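Pilin (Clostridioides difficile, PDB 6T8S) is the major type IV pilin PilA1, the subunit that probably polymerises into the surface pilus fibres of the bacterium. Local coordinates at residues S18-Y23 with S97-S102; S28-Y33 with K39-P44; Y34-K39 with E54-S59. All blocks are in the same frame, centred on the assembly; numbering follows the deposited sequence.

Contact 1: S18-Y23 with S97-S102; sequences SVESDY and SAKLLS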
ATOM      1  N   SER A  18      10.274   6.123  -1.379  1.00 18.39           N
ATOM      2  CA  SER A  18      10.564   4.706  -1.053  1.00 19.48           C
ATOM      3  C   SER A  18       9.287   3.855  -1.085  1.00 19.36           C
ATOM      4  O   SER A  18       9.303   2.756  -1.660  1.00 18.96           O
ATOM      5  CB  SER A  18      11.288   4.608   0.257  1.00 20.90           C
ATOM      6  OG  SER A  18      11.662   3.275   0.505  1.00 23.19           O
ATOM      7  N   VAL A  19       8.191   4.354  -0.528  1.00 19.73           N
ATOM      8  CA  VAL A  19       6.883   3.651  -0.589  1.00 19.08           C
ATOM      9  C   VAL A  19       6.423   3.551  -2.047  1.00 18.94           C
ATOM     10  O   VAL A  19       5.952   2.475  -2.463  1.00 19.48           O
ATOM     11  CB  VAL A  19       5.843   4.349   0.301  1.00 20.75           C
ATOM     12  CG1 VAL A  19       4.463   3.736   0.111  1.00 21.74           C
ATOM     13  CG2 VAL A  19       6.284   4.304   1.758  1.00 21.71           C
ATOM     14  N   GLU A  20       6.579   4.615  -2.824  1.00 18.17           N
ATOM     15  CA  GLU A  20       6.204   4.615  -4.265  1.00 19.07           C
ATOM     16  C   GLU A  20       6.992   3.526  -5.003  1.00 19.51           C
ATOM     17  O   GLU A  20       6.400   2.843  -5.855  1.00 19.99           O
ATOM     18  CB  GLU A  20       6.499   5.972  -4.896  1.00 19.57           C
ATOM     19  CG  GLU A  20       5.653   7.097  -4.360  1.00 19.75           C
ATOM     20  CD  GLU A  20       6.051   8.459  -4.886  1.00 20.19           C
ATOM     21  OE1 GLU A  20       6.865   8.527  -5.837  1.00 19.85           O
ATOM     22  OE2 GLU A  20       5.512   9.454  -4.371  1.00 20.18           O
ATOM     23  N   SER A  21       8.290   3.382  -4.720  1.00 19.59           N
ATOM     24  CA  SER A  21       9.153   2.354  -5.373  1.00 19.49           C
ATOM     25  C   SER A  21       8.676   0.946  -4.983  1.00 19.42           C
ATOM     26  O   SER A  21       8.543   0.064  -5.859  1.00 19.85           O
ATOM     27  CB  SER A  21      10.606   2.559  -5.040  1.00 20.10           C
ATOM     28  OG  SER A  21      11.419   1.588  -5.692  1.00 20.37           O
ATOM     29  N   ASP A  22       8.400   0.733  -3.698  1.00 19.45           N
ATOM     30  CA  ASP A  22       7.828  -0.548  -3.207  1.00 19.63           C
ATOM     31  C   ASP A  22       6.496  -0.813  -3.911  1.00 19.25           C
ATOM     32  O   ASP A  22       6.289  -1.948  -4.355  1.00 20.05           O
ATOM     33  CB  ASP A  22       7.685  -0.537  -1.683  1.00 19.48           C
ATOM     34  CG  ASP A  22       9.001  -0.559  -0.927  1.00 22.09           C
ATOM     35  OD1 ASP A  22      10.056  -0.848  -1.560  1.00 20.45           O
ATOM     36  OD2 ASP A  22       8.965  -0.298   0.302  1.00 20.64           O
ATOM     37  N   TYR A  23       5.618   0.182  -3.986  1.00 19.99           N
ATOM     38  CA  TYR A  23       4.284   0.075  -4.631  1.00 20.77           C
ATOM     39  C   TYR A  23       4.448  -0.426  -6.076  1.00 20.55           C
ATOM     40  O   TYR A  23       3.750  -1.360  -6.498  1.00 20.39           O
ATOM     41  CB  TYR A  23       3.572   1.427  -4.556  1.00 21.46           C
ATOM     42  CG  TYR A  23       2.318   1.507  -5.384  1.00 22.87           C
ATOM     43  CD1 TYR A  23       1.146   0.996  -4.870  1.00 23.85           C
ATOM     44  CD2 TYR A  23       2.296   2.059  -6.655  1.00 26.59           C
ATOM     45  CE1 TYR A  23      -0.029   1.025  -5.593  1.00 26.90           C
ATOM     46  CE2 TYR A  23       1.112   2.118  -7.389  1.00 28.30           C
ATOM     47  CZ  TYR A  23      -0.051   1.588  -6.851  1.00 27.20           C
ATOM     48  OH  TYR A  23      -1.262   1.584  -7.488  1.00 32.46           O
ATOM     49  N   SER A  97       1.730  13.600   2.287  1.00 19.65           N
ATOM     50  CA  SER A  97       0.444  13.219   1.649  1.00 20.34           C
ATOM     51  C   SER A  97       0.357  13.836   0.251  1.00 20.25           C
ATOM     52  O   SER A  97      -0.034  13.117  -0.712  1.00 20.95           O
ATOM     53  CB  SER A  97      -0.729  13.617   2.518  1.00 19.52           C
ATOM     54  OG  SER A  97      -0.707  12.868   3.711  1.00 20.45           O
ATOM     55  N   ALA A  98       0.702  15.120   0.143  1.00 20.60           N
ATOM     56  CA  ALA A  98       0.673  15.895  -1.115  1.00 21.91           C
ATOM     57  C   ALA A  98       1.573  15.223  -2.157  1.00 19.98           C
ATOM     58  O   ALA A  98       1.133  15.057  -3.320  1.00 20.35           O
ATOM     59  CB  ALA A  98       1.083  17.322  -0.850  1.00 24.09           C
ATOM     60  N   LYS A  99       2.781  14.821  -1.767  1.00 20.59           N
ATOM     61  CA  LYS A  99       3.720  14.192  -2.729  1.00 21.38           C
ATOM     62  C   LYS A  99       3.164  12.838  -3.177  1.00 20.36           C
ATOM     63  O   LYS A  99       3.175  12.535  -4.398  1.00 20.52           O
ATOM     64  CB  LYS A  99       5.117  14.010  -2.129  1.00 21.90           C
ATOM     65  CG  LYS A  99       6.035  13.189  -3.023  1.00 21.50           C
ATOM     66  CD  LYS A  99       7.485  13.252  -2.648  1.00 22.55           C
ATOM     67  CE  LYS A  99       8.358  12.396  -3.547  1.00 22.97           C
ATOM     68  NZ  LYS A  99       8.274  12.799  -4.977  1.00 22.42           N
ATOM     69  N   LEU A 100       2.726  12.015  -2.224  1.00 20.21           N
ATOM     70  CA  LEU A 100       2.212  10.659  -2.527  1.00 21.84           C
ATOM     71  C   LEU A 100       1.072  10.789  -3.550  1.00 21.22           C
ATOM     72  O   LEU A 100       1.078  10.068  -4.575  1.00 19.98           O
ATOM     73  CB  LEU A 100       1.802  10.004  -1.200  1.00 22.69           C
ATOM     74  CG  LEU A 100       1.564   8.503  -1.222  1.00 25.05           C
ATOM     75  CD1 LEU A 100       2.846   7.738  -1.517  1.00 24.28           C
ATOM     76  CD2 LEU A 100       0.972   8.067   0.114  1.00 24.77           C
ATOM     77  N   LEU A 101       0.147  11.726  -3.328  0.70 22.54           N
ATOM     78  CA  LEU A 101      -1.021  11.923  -4.227  0.70 22.22           C
ATOM     79  C   LEU A 101      -0.580  12.487  -5.583  0.70 22.29           C
ATOM     80  O   LEU A 101      -1.129  12.056  -6.604  0.70 23.59           O
ATOM     81  CB  LEU A 101      -2.038  12.838  -3.542  0.70 23.10           C
ATOM     82  CG  LEU A 101      -2.901  12.139  -2.501  0.70 22.99           C
ATOM     83  CD1 LEU A 101      -3.564  13.152  -1.580  0.70 23.25           C
ATOM     84  CD2 LEU A 101      -3.944  11.266  -3.187  0.70 24.57           C
ATOM     85  N   SER A 102       0.365  13.421  -5.601  1.00 21.46           N
ATOM     86  CA  SER A 102       0.891  13.998  -6.865  1.00 22.63           C
ATOM     87  C   SER A 102       1.496  12.879  -7.719  1.00 23.24           C
ATOM     88  O   SER A 102       1.385  12.932  -8.948  1.00 23.72           O
ATOM     89  CB  SER A 102       1.905  15.076  -6.609  1.00 23.51           C
ATOM     90  OG  SER A 102       1.272  16.224  -6.095  1.00 25.24           O
TER

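Contact 2: S28-Y33 with K39-P44; sequences SAALSY and KIPVTP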
ATOM      1  N   SER A  28       3.821  -4.752 -10.126  1.00 24.39           N
ATOM      2  CA  SER A  28       4.302  -5.537 -11.295  1.00 26.32           C
ATOM      3  C   SER A  28       4.241  -7.039 -10.976  1.00 25.28           C
ATOM      4  O   SER A  28       3.710  -7.834 -11.809  1.00 23.10           O
ATOM      5  CB  SER A  28       5.694  -5.105 -11.699  1.00 29.47           C
ATOM      6  OG  SER A  28       6.023  -5.663 -12.959  1.00 37.19           O
ATOM      7  N   ALA A  29       4.723  -7.426  -9.794  1.00 23.87           N
ATOM      8  CA  ALA A  29       4.716  -8.827  -9.316  1.00 23.09           C
ATOM      9  C   ALA A  29       3.267  -9.311  -9.187  1.00 22.19           C
ATOM     10  O   ALA A  29       2.989 -10.482  -9.571  1.00 22.69           O
ATOM     11  CB  ALA A  29       5.468  -8.946  -8.013  1.00 22.76           C
ATOM     12  N   ALA A  30       2.373  -8.482  -8.638  1.00 22.24           N
ATOM     13  CA  ALA A  30       0.960  -8.872  -8.411  1.00 22.09           C
ATOM     14  C   ALA A  30       0.280  -9.127  -9.763  1.00 22.13           C
ATOM     15  O   ALA A  30      -0.510 -10.074  -9.868  1.00 22.20           O
ATOM     16  CB  ALA A  30       0.226  -7.818  -7.633  1.00 21.73           C
ATOM     17  N   LEU A  31       0.538  -8.272 -10.747  1.00 22.60           N
ATOM     18  CA  LEU A  31      -0.087  -8.417 -12.090  1.00 24.83           C
ATOM     19  C   LEU A  31       0.360  -9.737 -12.731  1.00 24.58           C
ATOM     20  O   LEU A  31      -0.492 -10.401 -13.371  1.00 25.05           O
ATOM     21  CB  LEU A  31       0.250  -7.194 -12.942  1.00 25.22           C
ATOM     22  CG  LEU A  31      -0.594  -5.961 -12.634  1.00 27.83           C
ATOM     23  CD1 LEU A  31       0.053  -4.714 -13.201  1.00 29.86           C
ATOM     24  CD2 LEU A  31      -2.018  -6.126 -13.158  1.00 30.01           C
ATOM     25  N   SER A  32       1.642 -10.096 -12.581  0.60 24.75           N
ATOM     26  CA  SER A  32       2.233 -11.384 -13.043  0.60 24.74           C
ATOM     27  C   SER A  32       1.478 -12.560 -12.411  0.60 25.59           C
ATOM     28  O   SER A  32       0.962 -13.427 -13.156  0.60 26.36           O
ATOM     29  CB  SER A  32       3.700 -11.482 -12.719  0.60 25.02           C
ATOM     30  OG  SER A  32       4.483 -10.668 -13.568  0.60 23.49           O
ATOM     31  N   TYR A  33       1.432 -12.592 -11.079  1.00 24.82           N
ATOM     32  CA  TYR A  33       0.718 -13.640 -10.305  1.00 24.75           C
ATOM     33  C   TYR A  33      -0.714 -13.745 -10.839  1.00 23.75           C
ATOM     34  O   TYR A  33      -1.179 -14.865 -11.091  1.00 26.09           O
ATOM     35  CB  TYR A  33       0.784 -13.319  -8.810  1.00 25.07           C
ATOM     36  CG  TYR A  33       0.092 -14.296  -7.886  1.00 24.11           C
ATOM     37  CD1 TYR A  33      -1.290 -14.409  -7.865  1.00 26.11           C
ATOM     38  CD2 TYR A  33       0.812 -15.058  -6.987  1.00 23.85           C
ATOM     39  CE1 TYR A  33      -1.931 -15.281  -6.997  1.00 24.64           C
ATOM     40  CE2 TYR A  33       0.185 -15.929  -6.105  1.00 25.83           C
ATOM     41  CZ  TYR A  33      -1.194 -16.034  -6.107  1.00 26.42           C
ATOM     42  OH  TYR A  33      -1.840 -16.891  -5.258  1.00 26.29           O
ATOM     43  N   LYS A  39      -6.108 -15.543 -10.306  1.00 31.69           N
ATOM     44  CA  LYS A  39      -6.638 -15.114  -8.990  1.00 33.34           C
ATOM     45  C   LYS A  39      -5.755 -13.999  -8.433  1.00 33.67           C
ATOM     46  O   LYS A  39      -4.537 -13.995  -8.685  1.00 28.69           O
ATOM     47  CB  LYS A  39      -6.831 -16.307  -8.051  1.00 38.28           C
ATOM     48  CG  LYS A  39      -5.581 -16.998  -7.542  1.00 42.49           C
ATOM     49  CD  LYS A  39      -5.909 -18.251  -6.739  1.00 50.09           C
ATOM     50  CE  LYS A  39      -4.728 -18.801  -5.963  1.00 53.06           C
ATOM     51  NZ  LYS A  39      -5.167 -19.607  -4.797  1.00 56.11           N
ATOM     52  N   ILE A  40      -6.398 -13.051  -7.757  1.00 30.96           N
ATOM     53  CA  ILE A  40      -5.749 -11.915  -7.046  1.00 32.17           C
ATOM     54  C   ILE A  40      -4.856 -12.494  -5.951  1.00 28.02           C
ATOM     55  O   ILE A  40      -5.320 -13.312  -5.162  1.00 27.53           O
ATOM     56  CB  ILE A  40      -6.871 -11.000  -6.502  1.00 35.85           C
ATOM     57  CG1 ILE A  40      -7.659 -10.353  -7.647  1.00 39.56           C
ATOM     58  CG2 ILE A  40      -6.344  -9.965  -5.539  1.00 39.86           C
ATOM     59  CD1 ILE A  40      -6.832  -9.456  -8.535  1.00 39.56           C
ATOM     60  N   PRO A  41      -3.558 -12.112  -5.863  1.00 26.62           N
ATOM     61  CA  PRO A  41      -2.693 -12.571  -4.783  1.00 25.05           C
ATOM     62  C   PRO A  41      -3.081 -11.879  -3.470  1.00 25.13           C
ATOM     63  O   PRO A  41      -3.118 -10.668  -3.441  1.00 24.05           O
ATOM     64  CB  PRO A  41      -1.282 -12.134  -5.186  1.00 26.53           C
ATOM     65  CG  PRO A  41      -1.532 -10.932  -6.074  1.00 25.14           C
ATOM     66  CD  PRO A  41      -2.848 -11.209  -6.780  1.00 26.37           C
ATOM     67  N   VAL A  42      -3.346 -12.658  -2.426  1.00 24.00           N
ATOM     68  CA  VAL A  42      -3.678 -12.088  -1.090  1.00 24.91           C
ATOM     69  C   VAL A  42      -2.788 -12.733  -0.040  1.00 22.77           C
ATOM     70  O   VAL A  42      -2.414 -13.907  -0.192  1.00 24.53           O
ATOM     71  CB  VAL A  42      -5.166 -12.265  -0.752  1.00 25.16           C
ATOM     72  CG1 VAL A  42      -6.047 -11.471  -1.690  1.00 25.38           C
ATOM     73  CG2 VAL A  42      -5.555 -13.730  -0.733  1.00 28.08           C
ATOM     74  N   THR A  43      -2.477 -11.985   1.014  1.00 23.80           N
ATOM     75  CA  THR A  43      -1.807 -12.509   2.223  1.00 23.37           C
ATOM     76  C   THR A  43      -2.770 -13.503   2.858  1.00 25.03           C
ATOM     77  O   THR A  43      -3.955 -13.226   2.948  1.00 24.03           O
ATOM     78  CB  THR A  43      -1.413 -11.380   3.182  1.00 22.99           C
ATOM     79  OG1 THR A  43      -0.563 -10.457   2.494  1.00 22.56           O
ATOM     80  CG2 THR A  43      -0.700 -11.876   4.423  1.00 24.15           C
ATOM     81  N   PRO A  44      -2.314 -14.701   3.275  1.00 25.95           N
ATOM     82  CA  PRO A  44      -3.195 -15.630   3.980  1.00 27.96           C
ATOM     83  C   PRO A  44      -3.838 -14.966   5.210  1.00 27.37           C
ATOM     84  O   PRO A  44      -3.182 -14.166   5.871  1.00 25.51           O
ATOM     85  CB  PRO A  44      -2.268 -16.766   4.417  1.00 29.11           C
ATOM     86  CG  PRO A  44      -1.088 -16.702   3.441  1.00 30.29           C
ATOM     87  CD  PRO A  44      -0.959 -15.234   3.077  1.00 27.73           C
TER
HETATM   88  O   HOH W   1      -3.474 -15.739  -3.230  1.00 29.54           O

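Contact 3: Y34-K39 with E54-S59; sequences YSDTNK and ETYMES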
ATOM      1  N   TYR A  34      -1.404 -12.615 -10.989  1.00 23.94           N
ATOM      2  CA  TYR A  34      -2.830 -12.574 -11.408  1.00 27.14           C
ATOM      3  C   TYR A  34      -2.960 -13.183 -12.812  1.00 28.98           C
ATOM      4  O   TYR A  34      -3.844 -14.042 -13.036  1.00 27.99           O
ATOM      5  CB  TYR A  34      -3.359 -11.142 -11.365  1.00 29.20           C
ATOM      6  CG  TYR A  34      -4.831 -10.994 -11.656  1.00 30.65           C
ATOM      7  CD1 TYR A  34      -5.740 -11.989 -11.335  1.00 32.24           C
ATOM      8  CD2 TYR A  34      -5.316  -9.830 -12.215  1.00 35.03           C
ATOM      9  CE1 TYR A  34      -7.094 -11.838 -11.576  1.00 34.59           C
ATOM     10  CE2 TYR A  34      -6.668  -9.656 -12.460  1.00 38.24           C
ATOM     11  CZ  TYR A  34      -7.560 -10.666 -12.146  1.00 36.37           C
ATOM     12  OH  TYR A  34      -8.887 -10.486 -12.397  1.00 38.01           O
ATOM     13  N   SER A  35      -2.071 -12.789 -13.725  1.00 29.25           N
ATOM     14  CA  SER A  35      -2.056 -13.316 -15.117  1.00 29.53           C
ATOM     15  C   SER A  35      -1.812 -14.831 -15.113  1.00 28.41           C
ATOM     16  O   SER A  35      -2.435 -15.539 -15.939  1.00 29.81           O
ATOM     17  CB  SER A  35      -1.049 -12.602 -15.977  1.00 31.16           C
ATOM     18  OG  SER A  35      -1.184 -13.054 -17.323  1.00 33.02           O
ATOM     19  N   ASP A  36      -0.960 -15.337 -14.225  1.00 25.53           N
ATOM     20  CA  ASP A  36      -0.514 -16.756 -14.246  1.00 26.73           C
ATOM     21  C   ASP A  36      -1.555 -17.666 -13.583  1.00 29.20           C
ATOM     22  O   ASP A  36      -1.675 -18.815 -14.018  1.00 28.07           O
ATOM     23  CB  ASP A  36       0.838 -16.963 -13.562  1.00 26.25           C
ATOM     24  CG  ASP A  36       2.010 -16.254 -14.231  1.00 26.61           C
ATOM     25  OD1 ASP A  36       1.806 -15.662 -15.322  1.00 28.14           O
ATOM     26  OD2 ASP A  36       3.118 -16.288 -13.634  1.00 24.74           O
ATOM     27  N   THR A  37      -2.239 -17.197 -12.536  1.00 30.34           N
ATOM     28  CA  THR A  37      -3.122 -18.041 -11.683  1.00 30.13           C
ATOM     29  C   THR A  37      -4.600 -17.753 -11.964  1.00 31.02           C
ATOM     30  O   THR A  37      -5.440 -18.597 -11.587  1.00 34.14           O
ATOM     31  CB  THR A  37      -2.833 -17.802 -10.198  1.00 27.65           C
ATOM     32  OG1 THR A  37      -3.256 -16.460  -9.939  1.00 26.76           O
ATOM     33  CG2 THR A  37      -1.380 -18.023  -9.830  1.00 27.93           C
ATOM     34  N   ASN A  38      -4.910 -16.591 -12.532  1.00 31.08           N
ATOM     35  CA  ASN A  38      -6.290 -16.075 -12.710  1.00 33.88           C
ATOM     36  C   ASN A  38      -6.917 -15.767 -11.345  1.00 34.07           C
ATOM     37  O   ASN A  38      -8.160 -15.736 -11.267  1.00 34.21           O
ATOM     38  CB  ASN A  38      -7.166 -17.071 -13.476  1.00 36.66           C
ATOM     39  CG  ASN A  38      -8.266 -16.403 -14.267  1.00 36.78           C
ATOM     40  OD1 ASN A  38      -8.130 -15.259 -14.677  1.00 41.11           O
ATOM     41  ND2 ASN A  38      -9.350 -17.125 -14.511  1.00 42.51           N
ATOM     42  N   LYS A  39      -6.108 -15.543 -10.306  1.00 31.69           N
ATOM     43  CA  LYS A  39      -6.638 -15.114  -8.990  1.00 33.34           C
ATOM     44  C   LYS A  39      -5.755 -13.999  -8.433  1.00 33.67           C
ATOM     45  O   LYS A  39      -4.537 -13.995  -8.685  1.00 28.69           O
ATOM     46  CB  LYS A  39      -6.831 -16.307  -8.051  1.00 38.28           C
ATOM     47  CG  LYS A  39      -5.581 -16.998  -7.542  1.00 42.49           C
ATOM     48  CD  LYS A  39      -5.909 -18.251  -6.739  1.00 50.09           C
ATOM     49  CE  LYS A  39      -4.728 -18.801  -5.963  1.00 53.06           C
ATOM     50  NZ  LYS A  39      -5.167 -19.607  -4.797  1.00 56.11           N
ATOM     51  N   GLU A  54       6.458 -14.392  -3.481  1.00 22.54           N
ATOM     52  CA  GLU A  54       7.917 -14.648  -3.324  1.00 24.63           C
ATOM     53  C   GLU A  54       8.547 -15.205  -4.613  1.00 23.42           C
ATOM     54  O   GLU A  54       9.740 -14.937  -4.841  1.00 23.79           O
ATOM     55  CB  GLU A  54       8.197 -15.637  -2.196  1.00 28.68           C
ATOM     56  CG  GLU A  54       9.669 -15.720  -1.840  1.00 34.63           C
ATOM     57  CD  GLU A  54       9.921 -16.232  -0.434  1.00 40.02           C
ATOM     58  OE1 GLU A  54       9.060 -16.987   0.075  1.00 42.83           O
ATOM     59  OE2 GLU A  54      10.966 -15.872   0.139  1.00 42.44           O
ATOM     60  N   THR A  55       7.812 -15.999  -5.398  1.00 22.40           N
ATOM     61  CA  THR A  55       8.364 -16.575  -6.662  1.00 23.31           C
ATOM     62  C   THR A  55       8.710 -15.423  -7.617  1.00 22.76           C
ATOM     63  O   THR A  55       9.671 -15.578  -8.415  1.00 21.87           O
ATOM     64  CB  THR A  55       7.404 -17.600  -7.280  1.00 27.11           C
ATOM     65  OG1 THR A  55       7.135 -18.578  -6.281  1.00 28.30           O
ATOM     66  CG2 THR A  55       7.969 -18.280  -8.509  1.00 27.21           C
ATOM     67  N   TYR A  56       7.999 -14.288  -7.535  1.00 21.36           N
ATOM     68  CA  TYR A  56       8.041 -13.195  -8.546  1.00 21.81           C
ATOM     69  C   TYR A  56       8.991 -12.057  -8.141  1.00 23.91           C
ATOM     70  O   TYR A  56       9.237 -11.180  -8.986  1.00 23.85           O
ATOM     71  CB  TYR A  56       6.640 -12.630  -8.789  1.00 22.72           C
ATOM     72  CG  TYR A  56       5.679 -13.610  -9.413  1.00 23.56           C
ATOM     73  CD1 TYR A  56       5.584 -13.737 -10.789  1.00 25.16           C
ATOM     74  CD2 TYR A  56       4.884 -14.443  -8.634  1.00 24.17           C
ATOM     75  CE1 TYR A  56       4.703 -14.630 -11.380  1.00 25.47           C
ATOM     76  CE2 TYR A  56       4.009 -15.349  -9.211  1.00 24.50           C
ATOM     77  CZ  TYR A  56       3.911 -15.442 -10.591  1.00 23.93           C
ATOM     78  OH  TYR A  56       3.065 -16.345 -11.180  1.00 24.08           O
ATOM     79  N   MET A  57       9.489 -12.042  -6.899  1.00 22.53           N
ATOM     80  CA  MET A  57      10.285 -10.908  -6.365  1.00 22.83           C
ATOM     81  C   MET A  57      11.614 -11.444  -5.839  1.00 24.09           C
ATOM     82  O   MET A  57      11.616 -12.364  -5.007  1.00 25.75           O
ATOM     83  CB  MET A  57       9.527 -10.159  -5.263  1.00 23.18           C
ATOM     84  CG  MET A  57       8.161  -9.679  -5.723  1.00 22.38           C
ATOM     85  SD  MET A  57       7.403  -8.464  -4.605  1.00 23.79           S
ATOM     86  CE  MET A  57       8.295  -6.982  -5.067  1.00 25.37           C
ATOM     87  N   GLU A  58      12.719 -10.876  -6.303  1.00 24.73           N
ATOM     88  CA  GLU A  58      14.066 -11.304  -5.855  1.00 26.23           C
ATOM     89  C   GLU A  58      14.216 -10.952  -4.377  1.00 29.89           C
ATOM     90  O   GLU A  58      14.821 -11.746  -3.640  1.00 31.66           O
ATOM     91  CB  GLU A  58      15.149 -10.637  -6.692  1.00 28.13           C
ATOM     92  CG  GLU A  58      15.134 -11.098  -8.134  1.00 28.29           C
ATOM     93  CD  GLU A  58      16.357 -10.672  -8.925  1.00 28.26           C
ATOM     94  OE1 GLU A  58      16.451  -9.494  -9.294  1.00 29.82           O
ATOM     95  OE2 GLU A  58      17.206 -11.536  -9.172  1.00 30.58           O
ATOM     96  N   SER A  59      13.666  -9.811  -3.970  1.00 29.94           N
ATOM     97  CA  SER A  59      13.673  -9.362  -2.557  1.00 32.42           C
ATOM     98  C   SER A  59      12.295  -8.812  -2.185  1.00 29.49           C
ATOM     99  O   SER A  59      11.843  -7.876  -2.849  1.00 30.19           O
ATOM    100  CB  SER A  59      14.764  -8.354  -2.342  1.00 35.80           C
ATOM    101  OG  SER A  59      15.061  -8.258  -0.959  1.00 43.62           O
TER

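Contact 1: S18-Y23 with S97-S102
E20 reaches from the long helix 9-37 to the short helix 94-104, where its side chain meets K99 and L100. The apolar part of the contact lies at the base of that side chain: CG of E20 touches CD1 of L100 at 4.0 Å. The place is buried, among V16 and I109, and an apolar branched leucine fills it; the CG of L100 stands anti to the backbone N (chi1 -166°), and from there one methyl branch extends toward the long helix.

The polar part is loose. E20 is extended beyond CG and brings OE2 to 4.0 Å from L100 CA, beside the backbone of helix 94-104. K99 lies alongside with its methylenes, and its NZ stays 4.4 Å from E20 OE2, so that the opposite charges are neighbours but beyond salt-bridge distance. K99 NZ forms its salt bridge with D103 instead, whose carboxylate also lies close to that of E20.

With two acids and a lysine gathered here, the positive charge probably offsets some of the repulsion between E20 and D103. Between the two helices the contact rests mainly on the apolar touch, and electrostatics probably add only a little.

Contact 2: S28-Y33 with K39-P44
Y33 lays its phenol ring over P41, and this is the tight part of the contact. P41 CB sits 3.6 Å from the centroid of the ring, only 14° off its normal, a CH-pi interaction in which the proline carbon lies over the ring face. Proline suits the place because its compact, conformationally restricted ring offers polarised C-H groups to an aromatic face at little entropic cost. Y33 reaches it with CG anti to its own backbone N (chi1 180°), a torsion that carries the ring off the helix toward the returning chain. Beside it, the small methyl of A30 lets the backbone come close, with A30 CB 3.9 Å from P41 CG, and both residues are buried. A second approach is made in the plane of the ring, where the carbonyl O of K39 lies at the edge, 3.4 Å from Y33 CE1.

Toward the hydroxyl end the contact loosens. The exposed K39 crosses the tyrosine at a slant, its CE 3.5 Å from Y33 OH, so that its aliphatic stem covers the rim of the aromatic group. The hydroxyl itself is 2.8 Å from a water, and the same water accepts a bond from the backbone N of V42. A tyrosine serves both ends: its ring joins the packed layer while its OH is linked through solvent to the loop backbone.

In the fold, the contact lies where the chain doubles back along helix 9-37 after its C-terminal end. A30 and P41 both pack on L79 of strand 78-83, A30 also meets I138 of strand 128-138, and beyond P41 the loop runs on to T43, which is hydrogen-bonded to L72 of strand 70-75.

Contact 3: Y34-K39 with E54-S59
The hydroxyl of Y56 donates a very short hydrogen bond, 2.5 Å from OH to D36 OD2, and this one bond carries most of the contact. The carboxylate oxygen lies at the edge of the tyrosine ring, near its plane, and also stands 3.2 Å from Y56 CE1. Carboxylate and ring planes are turned 41° against each other, so the two flat groups meet obliquely without stacking. D36 points out from the last turn of helix 9-37, and Y56 reaches across from the loop with CG anti to its carbonyl carbon (chi1 -65°). An acid and a phenol suit a surface position such as this, because the carboxylate is a strong acceptor for the phenolic proton, while the long ring of tyrosine spans a gap that leaves the nearest backbones 10.9 Å apart between the CA atoms of D36 and Y56.

The ring is also held along its length, since it packs against S32 and Y33 one turn earlier on the helix; packing along the ring and the bond at its hydroxyl together probably limit its movement.

Just beyond D36 the helix comes to its end. N38 takes a positive phi of 67°, turning the chain out of the helix, and T37 OG1 accepts from the backbone N of K39 at 3.0 Å. The same hydroxyl is hydrogen-bonded to the carbonyl O of Y33, so T37 ties the last turn to the departing chain. The acceptance from a backbone N two residues on makes this an ST turn, placed here at the C-terminal end of the long pilin helix.

All three contacts use helix 9-37, the long helix that runs against the antiparallel sheet in the manner of type IV pilins. Contact 1 joins its earlier part to helix 94-104, far along the sequence, and within the span it closes lie contacts 2 and 3. Those two involve the helix's C-terminal part and the loop leading to strand 70-75; their segments alternate along the chain, they share K39, and their centres are 6 Å apart. Contact 1 is about 20 Å from contact 2 and 23 Å from contact 3, centre to centre. The helix is thus held to the rest of the chain at well-separated places, by a distant helix and by its own following loop.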